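Long-range contacts in penaeus monodon metallodensovirus major capsid protein (PDB 6WH7), which builds the icosahedral capsid of a shrimp densovirus, sixty copies assembling into a closed shell that probably encloses the viral genome: residues Thr62-Arg67 and Val105-Tyr110; Met88-Glu93 and Leu293-Glu298. All blocks are in the same frame, centred on the assembly; numbering follows the deposited sequence.

How the interactions relate
From the N terminus, the chain runs through 62-67, 88-93, 105-110 and 293-298, pairing first with third and second with fourth, so the two contacts cross. Interaction 1 closes a loop of 37 residues and sets the start of helix 108-113 against strand 59-75. Interaction 2 starts within that loop, at helix 88-92, and spans 199 residues to strand 287-302. Strands 59-75 and 287-302 are antiparallel neighbours in one sheet, probably βB and βI of the parvoviral jelly roll, joined here by I64 N to I297 O (2.8 Å) and L66 O to T295 N (2.8 Å). The contact centres lie about 7 Å apart; together they bind the connection leaving strand 79-83 to this sheet.

Interaction 1: Thr62-Arg67 and Val105-Tyr110; sequences TAIKLR and VHHKNY
The carbonyl oxygen of A63 is gripped from several quarters: N109 ND2 gives it a weak bond across the contact (3.4 Å, 146° at the hydrogen), T62 OG1 a second weak one, while Q306 NE2 of a neighbouring subunit hydrogen-bonds to it as well. The other end of the N109 amide, OD1, accepts from W304 N of the same neighbouring subunit, so the amide links strand 59-75 to that subunit. Beside it, H107 caps the helix that begins at K108. H107 CG lies anti to its backbone N (chi1 -167°), and H107 ND1 accepts from N109 N at 3.0 Å, the donor 18° out of the ring plane. I64 slides past this histidine in the opposite direction: its CG2 meets H107 CB at 3.7 Å obliquely to the ring, and its CD1 reaches Y110 CB, also at 3.7 Å. L66 CD2 comes to the ring edge at H107 CD2, 4.2 Å away. Y110 turns its phenol elsewhere, its OH bonded to Y234 N. Every touching residue is buried; the N109 amide is bonded at both ends and H107 is fixed through ND1, whose accepting role is consistent with a neutral imidazole protonated on NE2.

Interaction 2: Met88-Glu93 and Leu293-Glu298; sequences MRFYCE and LETEIE
I297 and Y91 meet at their beta carbons, CB to CB 3.6 Å, their side chains crossing at about a right angle. The gamma-methyl CG2 of I297 also meets C92 CB (4.0 Å), while its CD1 reaches M88 CE at 3.6 Å; bends at chi2 and chi3 (-67° and -68°) fold the methionine's end back toward the strand. Two residues back along the strand, T295 offers two carbons to two aromatic rings. Its CB lies 3.7 Å from Y91 CD1, its CG2 3.5 Å from F90 CE2, both oblique to the rings. L293 completes the row tip to tip with F90, CD2 to CZ at 3.7 Å. The two aromatics also pack on each other: F90 CD2 sits 3.5 Å above the Y91 ring, over its centre. In the jelly roll expected of a parvoviral capsid protein, 287-302 is the probable strand βI, flanked by 59-75 and 118-135, and the short, weakly bonded helix 88-92 runs across its buried row L293, T295 and I297, the axes 105° apart. Neighbouring strands add to this packing, V124 beside Y91 and L66 beside T295. Polar anchors stand further out. R184 NH1 donates to both T295 OG1 and F90 O, tying strand to helix, and Y91 OH is bonded to W85 O. Within 88-93, R89 NH1 forms a salt bridge with E93 OE2 at 2.6 Å, while E93 OE1 is bonded to Y234 OH.

Interaction 1: Thr62-Arg67 and Val105-Tyr110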
loop_
_atom_site.group_PDB
_atom_site.type_symbol
_atom_site.label_atom_id
_atom_site.label_comp_id
_atom_site.label_asym_id
_atom_site.label_seq_id
_atom_site.Cartn_x
_atom_site.Cartn_y
_atom_site.Cartn_z
ATOM N N THR A 62 31.080 21.872 79.009
ATOM C CA THR A 62 31.620 20.819 79.843
ATOM C C THR A 62 30.497 20.251 80.685
ATOM O O THR A 62 29.386 20.778 80.716
ATOM C CB THR A 62 32.748 21.313 80.744
ATOM O OG1 THR A 62 33.352 20.190 81.392
ATOM C CG2 THR A 62 32.218 22.251 81.799
ATOM N N ALA A 63 30.785 19.146 81.353
ATOM C CA ALA A 63 29.847 18.569 82.290
ATOM C C ALA A 63 30.600 18.129 83.528
ATOM O O ALA A 63 31.828 18.066 83.548
ATOM C CB ALA A 63 29.081 17.393 81.680
ATOM N N ILE A 64 29.841 17.845 84.577
ATOM C CA ILE A 64 30.340 17.174 85.763
ATOM C C ILE A 64 29.431 15.983 85.992
ATOM O O ILE A 64 28.247 16.152 86.299
ATOM C CB ILE A 64 30.365 18.089 86.989
ATOM C CG1 ILE A 64 31.397 19.192 86.794
ATOM C CG2 ILE A 64 30.650 17.288 88.235
ATOM C CD1 ILE A 64 31.338 20.255 87.829
ATOM N N LYS A 65 29.972 14.785 85.835
ATOM C CA LYS A 65 29.228 13.554 86.035
ATOM C C LYS A 65 29.744 12.897 87.301
ATOM O O LYS A 65 30.947 12.671 87.433
ATOM C CB LYS A 65 29.378 12.628 84.833
ATOM C CG LYS A 65 28.757 13.192 83.585
ATOM C CD LYS A 65 29.146 12.434 82.348
ATOM C CE LYS A 65 28.625 11.025 82.380
ATOM N NZ LYS A 65 28.998 10.289 81.148
ATOM N N LEU A 66 28.847 12.620 88.234
ATOM C CA LEU A 66 29.200 12.001 89.499
ATOM C C LEU A 66 28.273 10.830 89.759
ATOM O O LEU A 66 27.078 10.901 89.475
ATOM C CB LEU A 66 29.113 12.993 90.647
ATOM C CG LEU A 66 30.125 14.127 90.669
ATOM C CD1 LEU A 66 29.765 15.102 91.751
ATOM C CD2 LEU A 66 31.494 13.562 90.913
ATOM N N ARG A 67 28.828 9.756 90.301
ATOM C CA ARG A 67 28.080 8.539 90.561
ATOM C C ARG A 67 28.203 8.159 92.023
ATOM O O ARG A 67 29.247 8.359 92.647
ATOM C CB ARG A 67 28.550 7.402 89.669
ATOM C CG ARG A 67 27.835 6.105 89.887
ATOM C CD ARG A 67 28.243 5.094 88.856
ATOM N NE ARG A 67 29.673 4.841 88.861
ATOM C CZ ARG A 67 30.501 5.287 87.927
ATOM N NH1 ARG A 67 30.030 5.995 86.917
ATOM N NH2 ARG A 67 31.791 5.018 87.999
ATOM N N VAL A 105 35.083 18.924 98.240
ATOM C CA VAL A 105 34.419 17.905 97.447
ATOM C C VAL A 105 34.034 18.399 96.071
ATOM O O VAL A 105 33.367 17.674 95.327
ATOM C CB VAL A 105 33.203 17.349 98.199
ATOM C CG1 VAL A 105 33.679 16.530 99.354
ATOM C CG2 VAL A 105 32.370 18.476 98.723
ATOM N N HIS A 106 34.400 19.623 95.725
ATOM C CA HIS A 106 34.067 20.166 94.421
ATOM C C HIS A 106 34.812 19.420 93.329
ATOM O O HIS A 106 35.956 19.003 93.507
ATOM C CB HIS A 106 34.412 21.645 94.383
ATOM C CG HIS A 106 33.670 22.453 95.397
ATOM N ND1 HIS A 106 32.366 22.855 95.215
ATOM C CD2 HIS A 106 34.028 22.880 96.629
ATOM C CE1 HIS A 106 31.967 23.532 96.277
ATOM N NE2 HIS A 106 32.954 23.555 97.152
ATOM N N HIS A 107 34.148 19.239 92.199
ATOM C CA HIS A 107 34.800 18.633 91.057
ATOM C C HIS A 107 35.782 19.628 90.460
ATOM O O HIS A 107 35.600 20.842 90.556
ATOM C CB HIS A 107 33.758 18.208 90.029
ATOM C CG HIS A 107 34.287 17.301 88.968
ATOM N ND1 HIS A 107 34.958 17.763 87.861
ATOM C CD2 HIS A 107 34.231 15.958 88.841
ATOM C CE1 HIS A 107 35.301 16.742 87.099
ATOM N NE2 HIS A 107 34.871 15.635 87.672
ATOM N N LYS A 108 36.850 19.112 89.858
ATOM C CA LYS A 108 37.885 20.014 89.379
ATOM C C LYS A 108 37.461 20.780 88.139
ATOM O O LYS A 108 37.991 21.865 87.894
ATOM C CB LYS A 108 39.176 19.259 89.101
ATOM C CG LYS A 108 39.815 18.719 90.337
ATOM C CD LYS A 108 41.173 18.177 90.058
ATOM C CE LYS A 108 42.116 19.309 89.760
ATOM N NZ LYS A 108 42.290 20.199 90.927
ATOM N N ASN A 109 36.528 20.250 87.352
ATOM C CA ASN A 109 36.009 21.027 86.237
ATOM C C ASN A 109 35.277 22.262 86.713
ATOM O O ASN A 109 35.213 23.257 85.989
ATOM C CB ASN A 109 35.084 20.188 85.367
ATOM C CG ASN A 109 35.834 19.286 84.444
ATOM O OD1 ASN A 109 36.992 19.528 84.137
ATOM N ND2 ASN A 109 35.176 18.250 83.972
ATOM N N TYR A 110 34.720 22.226 87.916
ATOM C CA TYR A 110 34.043 23.414 88.399
ATOM C C TYR A 110 35.036 24.454 88.888
ATOM O O TYR A 110 34.895 25.639 88.578
ATOM C CB TYR A 110 33.063 23.070 89.507
ATOM C CG TYR A 110 32.310 24.293 89.921
ATOM C CD1 TYR A 110 31.288 24.775 89.133
ATOM C CD2 TYR A 110 32.644 24.992 91.064
ATOM C CE1 TYR A 110 30.607 25.892 89.473
ATOM C CE2 TYR A 110 31.962 26.118 91.417
ATOM C CZ TYR A 110 30.944 26.562 90.612
ATOM O OH TYR A 110 30.238 27.680 90.933
#

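Interaction 2: Met88-Glu93 and Leu293-Glu298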
loop_
_atom_site.group_PDB
_atom_site.type_symbol
_atom_site.label_atom_id
_atom_site.label_comp_id
_atom_site.label_asym_id
_atom_site.label_seq_id
_atom_site.Cartn_x
_atom_site.Cartn_y
_atom_site.Cartn_z
ATOM N N MET A 88 22.255 23.352 93.082
ATOM C CA MET A 88 23.487 23.258 92.305
ATOM C C MET A 88 24.494 22.344 92.979
ATOM O O MET A 88 25.172 21.557 92.316
ATOM C CB MET A 88 24.092 24.646 92.104
ATOM C CG MET A 88 23.355 25.540 91.149
ATOM S SD MET A 88 23.420 24.954 89.459
ATOM C CE MET A 88 25.156 25.184 89.117
ATOM N N ARG A 89 24.597 22.431 94.301
ATOM C CA ARG A 89 25.563 21.644 95.053
ATOM C C ARG A 89 25.350 20.151 94.883
ATOM O O ARG A 89 26.276 19.368 95.109
ATOM C CB ARG A 89 25.461 22.030 96.518
ATOM C CG ARG A 89 26.486 21.423 97.396
ATOM C CD ARG A 89 26.232 21.839 98.799
ATOM N NE ARG A 89 26.382 23.275 98.976
ATOM C CZ ARG A 89 27.531 23.859 99.282
ATOM N NH1 ARG A 89 28.615 23.122 99.458
ATOM N NH2 ARG A 89 27.595 25.170 99.427
ATOM N N PHE A 90 24.155 19.745 94.474
ATOM C CA PHE A 90 23.839 18.335 94.318
ATOM C C PHE A 90 24.610 17.721 93.160
ATOM O O PHE A 90 25.102 16.595 93.260
ATOM C CB PHE A 90 22.330 18.207 94.126
ATOM C CG PHE A 90 21.835 16.811 93.922
ATOM C CD1 PHE A 90 21.738 15.937 94.980
ATOM C CD2 PHE A 90 21.380 16.404 92.688
ATOM C CE1 PHE A 90 21.255 14.673 94.796
ATOM C CE2 PHE A 90 20.893 15.146 92.505
ATOM C CZ PHE A 90 20.831 14.279 93.558
ATOM N N TYR A 91 24.700 18.436 92.045
ATOM C CA TYR A 91 25.288 17.905 90.826
ATOM C C TYR A 91 26.800 18.052 90.744
ATOM O O TYR A 91 27.497 17.116 90.346
ATOM C CB TYR A 91 24.639 18.589 89.637
ATOM C CG TYR A 91 23.177 18.323 89.572
ATOM C CD1 TYR A 91 22.690 17.220 88.907
ATOM C CD2 TYR A 91 22.279 19.160 90.199
ATOM C CE1 TYR A 91 21.357 16.970 88.850
ATOM C CE2 TYR A 91 20.946 18.916 90.146
ATOM C CZ TYR A 91 20.487 17.820 89.467
ATOM O OH TYR A 91 19.144 17.562 89.404
ATOM N N CYS A 92 27.318 19.226 91.068
ATOM C CA CYS A 92 28.716 19.550 90.835
ATOM C C CYS A 92 29.585 19.406 92.070
ATOM O O CYS A 92 30.769 19.738 92.021
ATOM C CB CYS A 92 28.832 20.956 90.244
ATOM S SG CYS A 92 27.829 22.178 91.034
ATOM N N GLU A 93 29.030 18.922 93.167
ATOM C CA GLU A 93 29.761 18.776 94.410
ATOM C C GLU A 93 29.379 17.446 95.029
ATOM O O GLU A 93 28.192 17.126 95.123
ATOM C CB GLU A 93 29.444 19.946 95.334
ATOM C CG GLU A 93 30.055 19.892 96.678
ATOM C CD GLU A 93 29.911 21.207 97.385
ATOM O OE1 GLU A 93 29.408 22.151 96.748
ATOM O OE2 GLU A 93 30.279 21.301 98.574
ATOM N N LEU A 293 22.984 6.450 92.105
ATOM C CA LEU A 293 22.694 7.829 91.746
ATOM C C LEU A 293 23.797 8.320 90.825
ATOM O O LEU A 293 24.942 8.476 91.251
ATOM C CB LEU A 293 22.583 8.708 92.984
ATOM C CG LEU A 293 22.372 10.185 92.685
ATOM C CD1 LEU A 293 21.069 10.379 91.966
ATOM C CD2 LEU A 293 22.403 10.987 93.951
ATOM N N GLU A 294 23.454 8.551 89.567
ATOM C CA GLU A 294 24.330 9.214 88.616
ATOM C C GLU A 294 23.745 10.573 88.285
ATOM O O GLU A 294 22.667 10.658 87.694
ATOM C CB GLU A 294 24.500 8.394 87.342
ATOM C CG GLU A 294 25.377 7.190 87.482
ATOM C CD GLU A 294 25.476 6.413 86.194
ATOM O OE1 GLU A 294 24.644 6.648 85.297
ATOM O OE2 GLU A 294 26.400 5.592 86.061
ATOM N N THR A 295 24.450 11.628 88.659
ATOM C CA THR A 295 24.044 12.983 88.338
ATOM C C THR A 295 24.946 13.544 87.254
ATOM O O THR A 295 26.116 13.180 87.148
ATOM C CB THR A 295 24.091 13.890 89.567
ATOM O OG1 THR A 295 25.429 13.949 90.070
ATOM C CG2 THR A 295 23.197 13.350 90.642
ATOM N N GLU A 296 24.383 14.413 86.430
ATOM C CA GLU A 296 25.159 15.128 85.434
ATOM C C GLU A 296 24.666 16.558 85.351
ATOM O O GLU A 296 23.462 16.796 85.256
ATOM C CB GLU A 296 25.059 14.463 84.067
ATOM C CG GLU A 296 25.871 15.152 83.007
ATOM C CD GLU A 296 25.760 14.471 81.666
ATOM O OE1 GLU A 296 25.017 13.473 81.566
ATOM O OE2 GLU A 296 26.414 14.932 80.708
ATOM N N ILE A 297 25.595 17.503 85.391
ATOM C CA ILE A 297 25.311 18.905 85.133
ATOM C C ILE A 297 26.214 19.354 84.000
ATOM O O ILE A 297 27.427 19.136 84.045
ATOM C CB ILE A 297 25.503 19.768 86.392
ATOM C CG1 ILE A 297 25.137 21.218 86.103
ATOM C CG2 ILE A 297 26.904 19.629 86.950
ATOM C CD1 ILE A 297 24.994 22.039 87.328
ATOM N N GLU A 298 25.625 19.947 82.975
ATOM C CA GLU A 298 26.339 20.322 81.765
ATOM C C GLU A 298 26.565 21.822 81.786
ATOM O O GLU A 298 25.622 22.587 81.626
ATOM C CB GLU A 298 25.546 19.926 80.528
ATOM C CG GLU A 298 25.344 18.451 80.355
ATOM C CD GLU A 298 24.520 18.134 79.132
ATOM O OE1 GLU A 298 23.986 19.080 78.520
ATOM O OE2 GLU A 298 24.397 16.942 78.782
#